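Local coordinates for G-protein alpha subunit Galpha7 (Naegleria fowleri, PDB 6NE6), which probably acts as a molecular switch that binds and hydrolyses GTP in heterotrimeric G-protein signalling, at residues Met9-Leu14 with Cys176-Gly181; Glu81-Leu86 with Ser100-Asp105; Ser199-Cys204 with Tyr244-Lys249. All coordinates share one frame; numbering follows the deposited sequence.

Interaction 1. Residues Met9-Leu14 with Cys176-Gly181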
ATOM      1  N   MET A   9     -16.317  22.475   2.595  1.00 17.15           N
ATOM      2  CA  MET A   9     -16.058  21.076   2.288  1.00 15.99           C
ATOM      3  C   MET A   9     -15.136  20.486   3.351  1.00 18.46           C
ATOM      4  O   MET A   9     -14.094  21.070   3.663  1.00 18.59           O
ATOM      5  CB  MET A   9     -15.425  20.938   0.902  1.00 17.68           C
ATOM      6  CG  MET A   9     -14.932  19.537   0.604  1.00 16.02           C
ATOM      7  SD  MET A   9     -14.312  19.437  -1.098  1.00 20.94           S
ATOM      8  CE  MET A   9     -15.864  19.372  -1.986  1.00 20.95           C
ATOM      9  N   LYS A  10     -15.510  19.332   3.898  1.00 14.81           N
ATOM     10  CA  LYS A  10     -14.699  18.686   4.927  1.00 15.91           C
ATOM     11  C   LYS A  10     -13.631  17.834   4.255  1.00 16.86           C
ATOM     12  O   LYS A  10     -13.935  16.797   3.654  1.00 17.11           O
ATOM     13  CB  LYS A  10     -15.582  17.866   5.866  1.00 15.94           C
ATOM     14  CG  LYS A  10     -16.619  18.716   6.588  1.00 20.69           C
ATOM     15  CD  LYS A  10     -17.187  18.029   7.810  1.00 34.34           C
ATOM     16  CE  LYS A  10     -16.253  18.170   9.008  1.00 45.23           C
ATOM     17  NZ  LYS A  10     -16.253  19.526   9.620  1.00 48.10           N
ATOM     18  N   LYS A  11     -12.374  18.264   4.356  1.00 13.80           N
ATOM     19  CA  LYS A  11     -11.294  17.581   3.659  1.00 13.54           C
ATOM     20  C   LYS A  11     -10.605  16.596   4.592  1.00 14.36           C
ATOM     21  O   LYS A  11     -10.297  16.916   5.745  1.00 15.48           O
ATOM     22  CB  LYS A  11     -10.280  18.576   3.090  1.00 17.30           C
ATOM     23  CG  LYS A  11     -10.921  19.610   2.152  1.00 19.67           C
ATOM     24  CD  LYS A  11      -9.935  20.089   1.098  1.00 20.96           C
ATOM     25  CE  LYS A  11     -10.648  20.853  -0.019  1.00 19.14           C
ATOM     26  NZ  LYS A  11      -9.654  21.407  -0.988  1.00 19.23           N
ATOM     27  N   ILE A  12     -10.346  15.407   4.062  1.00 14.10           N
ATOM     28  CA  ILE A  12      -9.762  14.296   4.804  1.00 12.82           C
ATOM     29  C   ILE A  12      -8.435  13.970   4.144  1.00 13.59           C
ATOM     30  O   ILE A  12      -8.405  13.573   2.969  1.00 15.96           O
ATOM     31  CB  ILE A  12     -10.686  13.076   4.791  1.00 11.83           C
ATOM     32  CG1 ILE A  12     -12.057  13.451   5.370  1.00 13.72           C
ATOM     33  CG2 ILE A  12     -10.049  11.905   5.531  1.00 15.43           C
ATOM     34  CD1 ILE A  12     -13.046  12.324   5.258  1.00 17.37           C
ATOM     35  N   LEU A  13      -7.346  14.137   4.889  1.00 12.01           N
ATOM     36  CA  LEU A  13      -5.996  13.972   4.368  1.00 11.21           C
ATOM     37  C   LEU A  13      -5.480  12.583   4.691  1.00 13.90           C
ATOM     38  O   LEU A  13      -5.470  12.181   5.856  1.00 13.68           O
ATOM     39  CB  LEU A  13      -5.048  15.008   4.975  1.00 11.26           C
ATOM     40  CG  LEU A  13      -3.555  14.901   4.626  1.00 14.71           C
ATOM     41  CD1 LEU A  13      -3.333  15.092   3.129  1.00 17.77           C
ATOM     42  CD2 LEU A  13      -2.740  15.930   5.432  1.00 12.84           C
ATOM     43  N   LEU A  14      -4.996  11.881   3.671  1.00 12.67           N
ATOM     44  CA  LEU A  14      -4.335  10.593   3.867  1.00 13.07           C
ATOM     45  C   LEU A  14      -2.869  10.832   4.193  1.00 11.31           C
ATOM     46  O   LEU A  14      -2.177  11.554   3.467  1.00 15.38           O
ATOM     47  CB  LEU A  14      -4.460   9.729   2.613  1.00 14.19           C
ATOM     48  CG  LEU A  14      -5.848   9.175   2.296  1.00 15.55           C
ATOM     49  CD1 LEU A  14      -5.868   8.652   0.865  1.00 17.86           C
ATOM     50  CD2 LEU A  14      -6.206   8.051   3.275  1.00 19.92           C
ATOM     51  N   CYS A 176     -14.041  15.703   0.893  1.00 14.68           N
ATOM     52  CA  CYS A 176     -13.125  15.189  -0.105  0.61 14.28           C
ATOM     53  C   CYS A 176     -11.981  14.488   0.595  1.00 18.77           C
ATOM     54  O   CYS A 176     -11.652  14.763   1.748  1.00 22.02           O
ATOM     55  CB  CYS A 176     -12.589  16.278  -1.025  0.61 17.45           C
ATOM     56  SG  CYS A 176     -11.249  17.168  -0.292  0.61 20.75           S
ATOM     57  N   MET A 177     -11.436  13.504  -0.108  1.00 13.78           N
ATOM     58  CA  MET A 177     -10.246  12.817   0.360  0.62 13.76           C
ATOM     59  C   MET A 177      -9.045  13.286  -0.450  1.00 14.12           C
ATOM     60  O   MET A 177      -9.127  13.457  -1.673  1.00 16.48           O
ATOM     61  CB  MET A 177     -10.401  11.303   0.261  0.62 15.16           C
ATOM     62  CG  MET A 177      -9.143  10.557   0.666  0.62 17.53           C
ATOM     63  SD  MET A 177      -9.450   8.786   0.720  0.62 21.63           S
ATOM     64  CE  MET A 177     -10.600   8.699   2.079  0.62 18.40           C
ATOM     65  N   ILE A 178      -7.935  13.531   0.252  1.00 14.17           N
ATOM     66  CA  ILE A 178      -6.717  14.093  -0.331  1.00 14.49           C
ATOM     67  C   ILE A 178      -5.581  13.085  -0.232  1.00 19.58           C
ATOM     68  O   ILE A 178      -5.345  12.512   0.836  1.00 16.63           O
ATOM     69  CB  ILE A 178      -6.299  15.389   0.391  1.00 16.79           C
ATOM     70  CG1 ILE A 178      -7.447  16.395   0.402  1.00 18.89           C
ATOM     71  CG2 ILE A 178      -5.011  15.960  -0.220  1.00 15.98           C
ATOM     72  CD1 ILE A 178      -7.240  17.486   1.442  1.00 24.50           C
ATOM     73  N   ASP A 179      -4.839  12.913  -1.328  1.00 16.60           N
ATOM     74  CA  ASP A 179      -3.525  12.274  -1.294  1.00 16.34           C
ATOM     75  C   ASP A 179      -2.602  13.203  -2.067  1.00 25.91           C
ATOM     76  O   ASP A 179      -2.886  13.540  -3.217  1.00 30.75           O
ATOM     77  CB  ASP A 179      -3.565  10.872  -1.913  1.00 26.46           C
ATOM     78  CG  ASP A 179      -2.282  10.084  -1.683  1.00 33.19           C
ATOM     79  OD1 ASP A 179      -1.483  10.467  -0.805  1.00 34.67           O
ATOM     80  OD2 ASP A 179      -2.081   9.071  -2.386  1.00 37.60           O
ATOM     81  N   VAL A 180      -1.521  13.652  -1.429  0.58 23.46           N
ATOM     82  CA  VAL A 180      -0.684  14.702  -2.006  0.58 27.54           C
ATOM     83  C   VAL A 180       0.787  14.422  -1.716  0.58 31.78           C
ATOM     84  O   VAL A 180       1.159  14.075  -0.589  0.58 33.23           O
ATOM     85  CB  VAL A 180      -1.096  16.098  -1.486  0.58 29.47           C
ATOM     86  CG1 VAL A 180      -1.095  16.129   0.029  0.58 27.81           C
ATOM     87  CG2 VAL A 180      -0.175  17.174  -2.053  0.58 34.27           C
ATOM     88  N   GLY A 181       1.624  14.580  -2.742  0.58 32.38           N
ATOM     89  CA  GLY A 181       3.063  14.450  -2.591  0.58 37.32           C
ATOM     90  C   GLY A 181       3.857  15.365  -3.504  0.58 40.29           C
ATOM     91  O   GLY A 181       3.286  16.218  -4.193  0.58 38.89           O
TER
HETATM   92  O   HOH W   1      -1.068  12.314   1.244  1.00 34.85           O
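Lys11 and Ile178 meet on one face of a parallel strand pair, Ile178 CD1 lying 3.6 Å from Lys11 CB and also against its CD. The Lys11 chain, extended beyond CG, also passes Cys176, whose SG in the conformer described is 3.5 Å from Lys11 CG. This is a tightly packed part of the contact. Strands 10-14 and 176-180 are inclined at 33°, and four backbone bonds alternate between them, the shortest from Ile12 N to Cys176 O at 2.7 Å. Cys176 N approaches Lys10 O differently from the others, lying 37° above the carbonyl plane. On the other face Leu14 CD1 rests 3.6 Å from Met177 SD, and helix 22-32 covers both residues. The packing is looser where Leu13 meets Val180, on the face of Lys11 and Ile178: Leu13 CD1 touches both Ile178 CG2 (3.8 Å) and Val180 CG1 (4.0 Å), and both Leu13 and Val180 are partly exposed. Beyond the last direct bond a water bridges the strands, accepting from Val180 N and binding Leu14 O and Asp179 OD1. Asp179 begins a D-x-G-G-Q sequence, as in the switch II region of Galpha proteins, and its OD2 is bonded to Thr160. The arrangement illustrates how a lysine can serve a core: its methylenes pack against apolar groups, while NZ is satisfied by Glu165 and the carbonyls of Ile191 and Phe194, so a buried ammonium group is probably well compensated.

Interaction 2. Residues Glu81-Leu86 with Ser100-Asp105. With EDO (1,2-ethanediol), chain J.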
ATOM      1  N   GLU A  81      19.377 -15.015 -15.500  1.00 17.37           N
ATOM      2  CA  GLU A  81      20.415 -14.049 -15.853  1.00 18.20           C
ATOM      3  C   GLU A  81      19.892 -13.010 -16.839  1.00 23.85           C
ATOM      4  O   GLU A  81      20.213 -11.821 -16.729  1.00 24.21           O
ATOM      5  CB  GLU A  81      21.639 -14.766 -16.426  1.00 21.57           C
ATOM      6  CG  GLU A  81      22.420 -15.568 -15.410  1.00 31.29           C
ATOM      7  CD  GLU A  81      23.850 -15.820 -15.852  1.00 53.65           C
ATOM      8  OE1 GLU A  81      24.739 -15.022 -15.482  1.00 62.09           O
ATOM      9  OE2 GLU A  81      24.081 -16.806 -16.583  1.00 60.53           O
ATOM     10  N   LYS A  82      19.082 -13.435 -17.812  1.00 22.73           N
ATOM     11  CA  LYS A  82      18.492 -12.483 -18.752  1.00 23.91           C
ATOM     12  C   LYS A  82      17.629 -11.458 -18.024  1.00 21.67           C
ATOM     13  O   LYS A  82      17.727 -10.251 -18.282  1.00 20.84           O
ATOM     14  CB  LYS A  82      17.667 -13.220 -19.813  1.00 23.96           C
ATOM     15  CG  LYS A  82      16.711 -12.301 -20.580  1.00 32.81           C
ATOM     16  CD  LYS A  82      15.712 -13.066 -21.451  1.00 42.38           C
ATOM     17  CE  LYS A  82      14.716 -12.106 -22.115  1.00 45.70           C
ATOM     18  NZ  LYS A  82      13.791 -12.763 -23.086  1.00 45.48           N
ATOM     19  N   ILE A  83      16.782 -11.926 -17.099  1.00 18.17           N
ATOM     20  CA  ILE A  83      15.893 -11.012 -16.393  0.68 16.69           C
ATOM     21  C   ILE A  83      16.692 -10.053 -15.520  1.00 21.81           C
ATOM     22  O   ILE A  83      16.388  -8.852 -15.466  1.00 22.26           O
ATOM     23  CB  ILE A  83      14.846 -11.809 -15.592  0.68 17.79           C
ATOM     24  CG1 ILE A  83      13.771 -12.343 -16.554  0.68 16.90           C
ATOM     25  CG2 ILE A  83      14.255 -10.950 -14.480  0.68 17.20           C
ATOM     26  CD1 ILE A  83      13.096 -13.653 -16.133  0.68 15.66           C
ATOM     27  N   GLU A  84      17.724 -10.555 -14.833  1.00 19.91           N
ATOM     28  CA  GLU A  84      18.615  -9.694 -14.058  1.00 27.32           C
ATOM     29  C   GLU A  84      19.172  -8.562 -14.906  1.00 26.63           C
ATOM     30  O   GLU A  84      19.174  -7.396 -14.488  1.00 27.61           O
ATOM     31  CB  GLU A  84      19.773 -10.509 -13.490  1.00 30.37           C
ATOM     32  CG  GLU A  84      19.439 -11.398 -12.325  1.00 38.21           C
ATOM     33  CD  GLU A  84      20.695 -11.920 -11.660  1.00 40.87           C
ATOM     34  OE1 GLU A  84      21.525 -12.531 -12.362  1.00 48.75           O
ATOM     35  OE2 GLU A  84      20.870 -11.688 -10.449  1.00 44.07           O
ATOM     36  N   GLY A  85      19.689  -8.897 -16.090  1.00 22.17           N
ATOM     37  CA  GLY A  85      20.246  -7.878 -16.963  1.00 30.22           C
ATOM     38  C   GLY A  85      19.215  -6.849 -17.386  1.00 29.19           C
ATOM     39  O   GLY A  85      19.504  -5.651 -17.442  1.00 28.46           O
ATOM     40  N   LEU A  86      18.002  -7.302 -17.698  1.00 22.40           N
ATOM     41  CA  LEU A  86      16.971  -6.369 -18.144  1.00 18.94           C
ATOM     42  C   LEU A  86      16.506  -5.473 -17.006  1.00 23.43           C
ATOM     43  O   LEU A  86      16.275  -4.273 -17.211  1.00 21.47           O
ATOM     44  CB  LEU A  86      15.787  -7.126 -18.742  1.00 22.97           C
ATOM     45  CG  LEU A  86      16.036  -7.785 -20.094  1.00 30.74           C
ATOM     46  CD1 LEU A  86      14.816  -8.583 -20.514  1.00 35.89           C
ATOM     47  CD2 LEU A  86      16.382  -6.734 -21.147  1.00 31.15           C
ATOM     48  N   SER A 100       6.492 -10.190 -25.550  1.00 25.76           N
ATOM     49  CA  SER A 100       5.900 -11.496 -25.279  0.51 27.25           C
ATOM     50  C   SER A 100       6.952 -12.497 -24.813  1.00 23.46           C
ATOM     51  O   SER A 100       6.676 -13.337 -23.951  1.00 25.44           O
ATOM     52  CB  SER A 100       5.177 -12.007 -26.523  0.51 27.09           C
ATOM     53  OG  SER A 100       4.520 -13.233 -26.267  0.51 28.13           O
ATOM     54  N   ASN A 101       8.163 -12.420 -25.369  1.00 24.03           N
ATOM     55  CA  ASN A 101       9.249 -13.301 -24.934  1.00 24.82           C
ATOM     56  C   ASN A 101       9.534 -13.133 -23.447  1.00 21.56           C
ATOM     57  O   ASN A 101       9.725 -14.118 -22.721  1.00 20.72           O
ATOM     58  CB  ASN A 101      10.519 -13.013 -25.735  1.00 26.60           C
ATOM     59  CG  ASN A 101      10.404 -13.430 -27.180  1.00 37.84           C
ATOM     60  OD1 ASN A 101       9.850 -14.482 -27.489  1.00 31.80           O
ATOM     61  ND2 ASN A 101      10.924 -12.601 -28.079  1.00 41.49           N
ATOM     62  N   LEU A 102       9.622 -11.887 -22.987  1.00 21.25           N
ATOM     63  CA  LEU A 102       9.927 -11.637 -21.582  1.00 17.26           C
ATOM     64  C   LEU A 102       8.798 -12.114 -20.683  1.00 17.47           C
ATOM     65  O   LEU A 102       9.045 -12.703 -19.624  1.00 16.62           O
ATOM     66  CB  LEU A 102      10.191 -10.150 -21.360  1.00 19.39           C
ATOM     67  CG  LEU A 102      10.558  -9.752 -19.933  1.00 20.63           C
ATOM     68  CD1 LEU A 102      11.812 -10.474 -19.519  1.00 22.51           C
ATOM     69  CD2 LEU A 102      10.770  -8.247 -19.837  1.00 21.15           C
ATOM     70  N   ALA A 103       7.552 -11.836 -21.077  1.00 18.32           N
ATOM     71  CA  ALA A 103       6.414 -12.314 -20.301  1.00 17.88           C
ATOM     72  C   ALA A 103       6.462 -13.825 -20.154  1.00 16.82           C
ATOM     73  O   ALA A 103       6.246 -14.359 -19.058  1.00 16.54           O
ATOM     74  CB  ALA A 103       5.111 -11.888 -20.977  1.00 21.61           C
ATOM     75  N   GLN A 104       6.769 -14.527 -21.244  1.00 16.53           N
ATOM     76  CA  GLN A 104       6.855 -15.982 -21.178  1.00 17.37           C
ATOM     77  C   GLN A 104       8.008 -16.419 -20.280  1.00 17.47           C
ATOM     78  O   GLN A 104       7.874 -17.384 -19.519  1.00 18.21           O
ATOM     79  CB  GLN A 104       6.999 -16.564 -22.584  1.00 21.62           C
ATOM     80  CG  GLN A 104       5.776 -16.332 -23.497  1.00 21.96           C
ATOM     81  CD  GLN A 104       6.001 -16.822 -24.919  1.00 26.37           C
ATOM     82  OE1 GLN A 104       6.004 -18.026 -25.175  1.00 25.66           O
ATOM     83  NE2 GLN A 104       6.190 -15.885 -25.857  1.00 27.20           N
ATOM     84  N   ASP A 105       9.137 -15.696 -20.331  1.00 16.59           N
ATOM     85  CA  ASP A 105      10.271 -16.038 -19.473  1.00 16.02           C
ATOM     86  C   ASP A 105       9.932 -15.849 -17.996  1.00 16.16           C
ATOM     87  O   ASP A 105      10.283 -16.684 -17.160  1.00 16.69           O
ATOM     88  CB  ASP A 105      11.498 -15.200 -19.840  1.00 22.23           C
ATOM     89  CG  ASP A 105      12.167 -15.646 -21.138  1.00 23.26           C
ATOM     90  OD1 ASP A 105      12.013 -16.819 -21.552  1.00 19.66           O
ATOM     91  OD2 ASP A 105      12.869 -14.805 -21.741  1.00 21.28           O
TER
HETATM   92  C1  EDO J 409      20.878 -15.661 -12.079  1.00 50.04           C
HETATM   93  O1  EDO J 409      22.116 -14.981 -12.328  1.00 49.47           O
HETATM   94  C2  EDO J 409      21.130 -17.161 -12.007  1.00 53.41           C
HETATM   95  O2  EDO J 409      22.349 -17.414 -11.297  1.00 60.17           O
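Lys82 reaches across to Asp105 and ties together two helices of the all-helical domain that Galpha subunits carry beside their Ras-like domain. The axes of segments 81-86 and 100-105 come no closer than 11.1 Å and are inclined at 123°, so long side chains, not the backbones, make the contact. Its charged component is one salt bridge, in which Lys82 NZ lies 2.6 Å from Asp105 OD2 and meets that oxygen nearly in line with its C-O bond. Lys82 CG stands anti to the backbone N (chi1 164°), and it is the extended chain beyond CG that carries NZ over the gap; the two side chains cross at about a right angle. Asp105 OD1 has a second partner in Arg79, so each oxygen of the carboxylate faces a basic group, which would hold it in place. A separate polar site faces another way: Glu84 OE1 accepts a hydrogen bond from O1 of an ethanediol, probably from the crystallisation liquor, while Glu84 OE2 pairs with Lys65 of helix 39-66. The apolar component gathers around Leu102; Val97 packs on Leu86 and Leu102, and helix 39-66 on Ile83. The Ile83 side chain, in the conformer described, crosses that of Leu102 obliquely, CG1 4.0 Å from Leu102 CD1, and Leu86 comes tip to tip with Leu102, Leu86 CD1 to Leu102 CD1 at 3.7 Å.

Interaction 3. Residues Ser199-Cys204 with Tyr244-Lys249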
ATOM      1  N   SER A 199      -9.817  16.420   8.840  1.00 18.55           N
ATOM      2  CA  SER A 199      -9.508  15.147   9.475  0.58 17.63           C
ATOM      3  C   SER A 199      -8.287  14.548   8.794  1.00 17.36           C
ATOM      4  O   SER A 199      -8.056  14.779   7.605  1.00 17.71           O
ATOM      5  CB  SER A 199     -10.701  14.184   9.383  0.58 17.62           C
ATOM      6  OG  SER A 199     -10.418  12.925   9.971  0.58 16.97           O
ATOM      7  N   ILE A 200      -7.525  13.771   9.553  1.00 16.84           N
ATOM      8  CA  ILE A 200      -6.361  13.049   9.056  1.00 16.54           C
ATOM      9  C   ILE A 200      -6.620  11.567   9.262  1.00 15.67           C
ATOM     10  O   ILE A 200      -7.010  11.159  10.361  1.00 15.60           O
ATOM     11  CB  ILE A 200      -5.085  13.472   9.802  1.00 16.89           C
ATOM     12  CG1 ILE A 200      -4.705  14.907   9.440  1.00 18.01           C
ATOM     13  CG2 ILE A 200      -3.931  12.461   9.541  1.00 16.44           C
ATOM     14  CD1 ILE A 200      -3.689  15.511  10.416  1.00 18.64           C
ATOM     15  N   LEU A 201      -6.386  10.771   8.221  1.00 15.43           N
ATOM     16  CA  LEU A 201      -6.367   9.310   8.322  1.00 14.79           C
ATOM     17  C   LEU A 201      -4.905   8.907   8.289  1.00 14.68           C
ATOM     18  O   LEU A 201      -4.267   8.947   7.231  1.00 14.96           O
ATOM     19  CB  LEU A 201      -7.132   8.644   7.184  1.00 14.78           C
ATOM     20  CG  LEU A 201      -8.585   9.061   6.961  1.00 15.41           C
ATOM     21  CD1 LEU A 201      -9.246   8.094   5.999  1.00 15.17           C
ATOM     22  CD2 LEU A 201      -9.337   9.121   8.296  1.00 16.83           C
ATOM     23  N   PHE A 202      -4.370   8.535   9.455  1.00 14.40           N
ATOM     24  CA  PHE A 202      -2.991   8.082   9.565  1.00 14.31           C
ATOM     25  C   PHE A 202      -2.991   6.589   9.270  1.00 13.98           C
ATOM     26  O   PHE A 202      -3.555   5.803  10.036  1.00 15.87           O
ATOM     27  CB  PHE A 202      -2.427   8.371  10.953  1.00 14.65           C
ATOM     28  CG  PHE A 202      -0.934   8.317  10.995  1.00 15.31           C
ATOM     29  CD1 PHE A 202      -0.268   7.102  10.999  1.00 18.61           C
ATOM     30  CD2 PHE A 202      -0.198   9.487  10.991  1.00 15.57           C
ATOM     31  CE1 PHE A 202       1.125   7.063  11.009  1.00 19.33           C
ATOM     32  CE2 PHE A 202       1.177   9.458  11.012  1.00 15.61           C
ATOM     33  CZ  PHE A 202       1.841   8.239  11.012  1.00 16.59           C
ATOM     34  N   VAL A 203      -2.383   6.189   8.160  1.00 13.93           N
ATOM     35  CA  VAL A 203      -2.497   4.809   7.684  1.00 13.67           C
ATOM     36  C   VAL A 203      -1.207   4.064   7.988  1.00 13.53           C
ATOM     37  O   VAL A 203      -0.120   4.503   7.577  1.00 13.82           O
ATOM     38  CB  VAL A 203      -2.792   4.759   6.179  1.00 14.59           C
ATOM     39  CG1 VAL A 203      -3.006   3.307   5.734  1.00 14.27           C
ATOM     40  CG2 VAL A 203      -3.997   5.634   5.833  1.00 14.64           C
ATOM     41  N   CYS A 204      -1.330   2.923   8.678  1.00 14.06           N
ATOM     42  CA  CYS A 204      -0.199   2.067   9.009  1.00 13.97           C
ATOM     43  C   CYS A 204      -0.518   0.655   8.573  1.00 13.08           C
ATOM     44  O   CYS A 204      -1.665   0.216   8.678  1.00 15.27           O
ATOM     45  CB  CYS A 204       0.106   2.056  10.507  1.00 12.91           C
ATOM     46  SG  CYS A 204       0.734   3.641  11.115  1.00 21.02           S
ATOM     47  N   TYR A 244      -7.514  10.053  12.921  1.00 12.71           N
ATOM     48  CA  TYR A 244      -7.871   8.646  13.003  1.00 12.48           C
ATOM     49  C   TYR A 244      -6.667   7.788  12.640  1.00 13.59           C
ATOM     50  O   TYR A 244      -5.883   8.149  11.758  1.00 14.38           O
ATOM     51  CB  TYR A 244      -9.018   8.324  12.043  1.00 10.93           C
ATOM     52  CG  TYR A 244     -10.289   9.062  12.354  1.00 14.04           C
ATOM     53  CD1 TYR A 244     -11.257   8.490  13.176  1.00 16.16           C
ATOM     54  CD2 TYR A 244     -10.534  10.323  11.829  1.00 14.79           C
ATOM     55  CE1 TYR A 244     -12.425   9.157  13.470  1.00 17.17           C
ATOM     56  CE2 TYR A 244     -11.705  11.001  12.130  1.00 14.83           C
ATOM     57  CZ  TYR A 244     -12.641  10.416  12.952  1.00 17.29           C
ATOM     58  OH  TYR A 244     -13.810  11.096  13.236  1.00 20.37           O
ATOM     59  N   LEU A 245      -6.516   6.653  13.319  1.00 13.73           N
ATOM     60  CA  LEU A 245      -5.496   5.671  12.968  1.00 13.37           C
ATOM     61  C   LEU A 245      -6.170   4.530  12.217  1.00 12.38           C
ATOM     62  O   LEU A 245      -7.121   3.929  12.730  1.00 13.11           O
ATOM     63  CB  LEU A 245      -4.783   5.139  14.216  1.00 14.22           C
ATOM     64  CG  LEU A 245      -3.732   4.051  13.927  1.00 15.32           C
ATOM     65  CD1 LEU A 245      -2.582   4.589  13.054  1.00 17.99           C
ATOM     66  CD2 LEU A 245      -3.208   3.455  15.233  1.00 18.97           C
ATOM     67  N   LEU A 246      -5.691   4.245  11.004  1.00 10.31           N
ATOM     68  CA  LEU A 246      -6.204   3.143  10.191  1.00 12.55           C
ATOM     69  C   LEU A 246      -5.119   2.076  10.099  1.00 12.20           C
ATOM     70  O   LEU A 246      -4.053   2.321   9.525  1.00 14.19           O
ATOM     71  CB  LEU A 246      -6.594   3.634   8.804  1.00 13.96           C
ATOM     72  CG  LEU A 246      -8.014   4.152   8.622  1.00 17.73           C
ATOM     73  CD1 LEU A 246      -8.276   5.375   9.507  1.00 21.62           C
ATOM     74  CD2 LEU A 246      -8.213   4.480   7.145  1.00 17.26           C
ATOM     75  N   LEU A 247      -5.386   0.903  10.663  1.00 11.37           N
ATOM     76  CA  LEU A 247      -4.443  -0.213  10.591  1.00 12.24           C
ATOM     77  C   LEU A 247      -4.880  -1.043   9.393  1.00 14.39           C
ATOM     78  O   LEU A 247      -5.872  -1.773   9.459  1.00 13.16           O
ATOM     79  CB  LEU A 247      -4.420  -0.997  11.903  1.00 12.69           C
ATOM     80  CG  LEU A 247      -3.901  -0.157  13.085  1.00 16.92           C
ATOM     81  CD1 LEU A 247      -4.068  -0.868  14.442  1.00 19.85           C
ATOM     82  CD2 LEU A 247      -2.451   0.236  12.878  1.00 23.76           C
ATOM     83  N   ASN A 248      -4.150  -0.894   8.287  1.00 12.59           N
ATOM     84  CA  ASN A 248      -4.531  -1.359   6.969  1.00 12.26           C
ATOM     85  C   ASN A 248      -3.898  -2.721   6.683  1.00 13.02           C
ATOM     86  O   ASN A 248      -3.082  -3.238   7.456  1.00 12.65           O
ATOM     87  CB  ASN A 248      -4.113  -0.305   5.930  1.00 14.81           C
ATOM     88  CG  ASN A 248      -4.621  -0.602   4.535  1.00 17.92           C
ATOM     89  OD1 ASN A 248      -5.696  -1.173   4.347  1.00 14.09           O
ATOM     90  ND2 ASN A 248      -3.835  -0.211   3.541  1.00 15.26           N
ATOM     91  N   LYS A 249      -4.310  -3.313   5.566  1.00 13.93           N
ATOM     92  CA  LYS A 249      -3.853  -4.640   5.141  1.00 12.21           C
ATOM     93  C   LYS A 249      -4.228  -5.714   6.159  1.00 15.51           C
ATOM     94  O   LYS A 249      -3.499  -6.693   6.340  1.00 14.15           O
ATOM     95  CB  LYS A 249      -2.347  -4.649   4.846  1.00 14.12           C
ATOM     96  CG  LYS A 249      -1.901  -3.515   3.919  1.00 13.40           C
ATOM     97  CD  LYS A 249      -0.436  -3.649   3.531  1.00 15.39           C
ATOM     98  CE  LYS A 249       0.002  -2.495   2.636  1.00 16.69           C
ATOM     99  NZ  LYS A 249       1.415  -2.702   2.159  1.00 18.44           N
TER
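Cys204 O receives the N-H of Asn248 at 2.7 Å, the shortest of five backbone bonds that join two parallel strands, and Leu247 CA adds a C-H...O contact to the same oxygen. The other four bonds alternate in the usual parallel manner and are nearly straight, as in Leu246 N to Phe202 O at 177° about hydrogen. On one face Leu201 spreads its two methyls: CD2 sits 3.8 Å from Tyr244 CB and CD1 is 3.9 Å from Leu246 CD2. At the start of the pair Ser199 OG, in the conformer described, lies in the plane of the Tyr244 ring, at its edge, 3.2 Å from Tyr244 CE2; this hydroxyl is itself bonded to Leu242 O, and Tyr244 OH to Asp321. The opposite face centres on Leu245, whose CD1 comes 3.4 Å from Phe202 O and 4.0 Å from Cys204 SG. Back on the Leu201 face, Val203 CG1 packs on Asn248 CB, where the strand ends and Lys249 precedes a helix. The sequence here fits the N-K-x-D guanine-recognition motif of GTPases; Asn248 is anchored by Ser20 O and Ala305 N, and Lys249 by Asp129 and Asp19 O. The pair exemplifies the beta-alpha-beta unit, with helix 221-235 as the connection supplying Phe229 and Tyr232 against Phe202. Strand 10-16 borders 199-205, strand 297-302 borders 242-248, and helix 308-326 covers the face bearing Leu201, Tyr244 and Leu246.

In the fold
Interactions 1 and 3 belong to a single sheet, with centres 13 Å apart. Strands 10-16 and 199-205 are neighbours in it: Leu13 N lies 2.9 Å from Ser199 O, and Ile12 CG2 packs 3.5 Å from Leu201 CG. Both contacts lead toward the probable nucleotide site, since Asp179 and Asn248 each touch the presumed P-loop that follows strand 10-16. Interaction 2 stands apart in the helical domain, beyond the centre of the chain; its centre is 40 Å from that of interaction 1 and 38 Å from that of interaction 3. The sequence of interaction 2 falls between the two strands of interaction 1, as expected for a helical insertion in a Ras-like fold.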